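Local structure of mandelate racemase/muconate lactonizing enzyme-like protein (Roseovarius sp. TM1035, 3RCY) at residues G119-P124 against P360-G365. The protein belongs to the mandelate racemase/muconate lactonizing enzyme group of the enolase superfamily and probably catalyses a magnesium-dependent isomerase-type reaction. Residues are numbered along the deposited sequence; the frame is centred on the assembly and turned at random.
Sequences GGKMNP and PPEAPG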
loop_
_atom_site.group_PDB
_atom_site.type_symbol
_atom_site.label_atom_id
_atom_site.label_comp_id
_atom_site.label_asym_id
_atom_site.label_seq_id
_atom_site.Cartn_x
_atom_site.Cartn_y
_atom_site.Cartn_z
ATOM N N GLY A 119 12.510 33.229 13.696
ATOM C CA GLY A 119 11.228 32.977 14.380
ATOM C C GLY A 119 11.354 33.165 15.881
ATOM O O GLY A 119 10.414 32.874 16.640
ATOM N N GLY A 120 12.529 33.628 16.310
ATOM C CA GLY A 120 12.763 33.970 17.712
ATOM C C GLY A 120 13.138 32.798 18.608
ATOM O O GLY A 120 13.478 31.710 18.133
ATOM N N LYS A 121 13.072 33.021 19.912
ATOM C CA LYS A 121 13.560 32.035 20.860
ATOM C C LYS A 121 12.479 31.030 21.217
ATOM O O LYS A 121 11.401 31.409 21.683
ATOM C CB LYS A 121 14.077 32.723 22.124
ATOM C CG LYS A 121 14.790 31.786 23.104
ATOM C CD LYS A 121 15.212 32.533 24.357
ATOM C CE LYS A 121 16.497 33.302 24.122
ATOM N NZ LYS A 121 16.583 34.474 25.042
ATOM N N MET A 122 12.767 29.755 20.985
ATOM C CA MET A 122 11.949 28.673 21.537
ATOM C C MET A 122 12.575 28.112 22.807
ATOM O O MET A 122 11.867 27.725 23.736
ATOM C CB MET A 122 11.767 27.527 20.530
ATOM C CG MET A 122 10.572 27.655 19.596
ATOM S SD MET A 122 8.987 28.069 20.375
ATOM C CE MET A 122 8.765 26.755 21.562
ATOM N N ASN A 123 13.903 28.058 22.832
ATOM C CA ASN A 123 14.627 27.295 23.842
ATOM C C ASN A 123 15.677 28.112 24.591
ATOM O O ASN A 123 16.776 28.325 24.070
ATOM C CB ASN A 123 15.280 26.070 23.191
ATOM C CG ASN A 123 14.300 25.281 22.362
ATOM O OD1 ASN A 123 13.359 24.708 22.899
ATOM N ND2 ASN A 123 14.489 25.276 21.043
ATOM N N PRO A 124 15.345 28.557 25.818
ATOM C CA PRO A 124 16.293 29.301 26.660
ATOM C C PRO A 124 17.539 28.481 27.040
ATOM O O PRO A 124 18.589 29.061 27.287
ATOM C CB PRO A 124 15.468 29.658 27.906
ATOM C CG PRO A 124 14.037 29.529 27.490
ATOM C CD PRO A 124 14.021 28.429 26.458
ATOM N N PRO A 360 21.628 30.059 24.411
ATOM C CA PRO A 360 21.753 30.834 23.169
ATOM C C PRO A 360 22.421 32.177 23.445
ATOM O O PRO A 360 22.032 32.863 24.397
ATOM C CB PRO A 360 20.298 31.055 22.747
ATOM C CG PRO A 360 19.565 29.896 23.338
ATOM C CD PRO A 360 20.241 29.623 24.649
ATOM N N PRO A 361 23.440 32.542 22.643
ATOM C CA PRO A 361 24.101 33.833 22.846
ATOM C C PRO A 361 23.197 35.008 22.478
ATOM O O PRO A 361 22.319 34.880 21.607
ATOM C CB PRO A 361 25.324 33.767 21.921
ATOM C CG PRO A 361 25.040 32.700 20.949
ATOM C CD PRO A 361 24.126 31.720 21.628
ATOM N N GLU A 362 23.409 36.134 23.157
ATOM C CA GLU A 362 22.588 37.329 22.974
ATOM C C GLU A 362 23.243 38.380 22.075
ATOM O O GLU A 362 22.560 39.300 21.618
ATOM C CB GLU A 362 22.227 37.952 24.333
ATOM C CG GLU A 362 21.278 37.108 25.195
ATOM C CD GLU A 362 19.855 37.001 24.623
ATOM O OE1 GLU A 362 19.384 37.939 23.937
ATOM O OE2 GLU A 362 19.209 35.960 24.870
ATOM N N ALA A 363 24.551 38.243 21.830
ATOM C CA ALA A 363 25.296 39.165 20.960
ATOM C C ALA A 363 24.847 39.055 19.489
ATOM O O ALA A 363 24.198 38.075 19.115
ATOM C CB ALA A 363 26.799 38.914 21.085
ATOM N N PRO A 364 25.186 40.060 18.648
ATOM C CA PRO A 364 24.705 40.035 17.259
ATOM C C PRO A 364 25.320 38.909 16.431
ATOM O O PRO A 364 26.393 38.407 16.784
ATOM C CB PRO A 364 25.144 41.398 16.709
ATOM C CG PRO A 364 25.407 42.242 17.916
ATOM C CD PRO A 364 25.923 41.301 18.949
ATOM N N GLY A 365 24.638 38.506 15.356
ATOM C CA GLY A 365 25.150 37.464 14.469
ATOM C C GLY A 365 25.227 36.114 15.156
ATOM O O GLY A 365 24.353 35.768 15.959
#
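The ring of Pro360 lies against the backbone carbonyls of Asn123 and Pro124, its CG 3.3 Å from Asn123 O and its CD 3.2 Å from Pro124 O. The contact joins two loops of the enolase-superfamily barrel by this ring-to-carbonyl packing and one salt bridge: the loop 119-124 leads into strand 126-131, and the loop 360-365 follows strand 357-358, which pairs antiparallel with that strand. Farther along, Lys121 NZ donates to Glu362 OE2 at 3.0 Å, meeting that oxygen nearly along its C-O axis. Lys121 starts out with CG anti to the backbone N (chi1 -172°) and bends at chi3, which brings its ammonium to the carboxylate; the two side chains cross at about a right angle. Trp115 touches Lys121, Pro360 and Glu362, and its NE1 bonds Pro361 O. A methionine in place of Lys121 would probably leave the Glu362 carboxylate without this charge partner and freer to turn. OD1 of Asn70 of a second subunit accepts a hydrogen bond from Lys121 N, so the 119-124 loop also lies at a subunit interface. Buried Asn123 turns its amide from Pro360, and ND2 bonds both Ala326 O and Ile329 O.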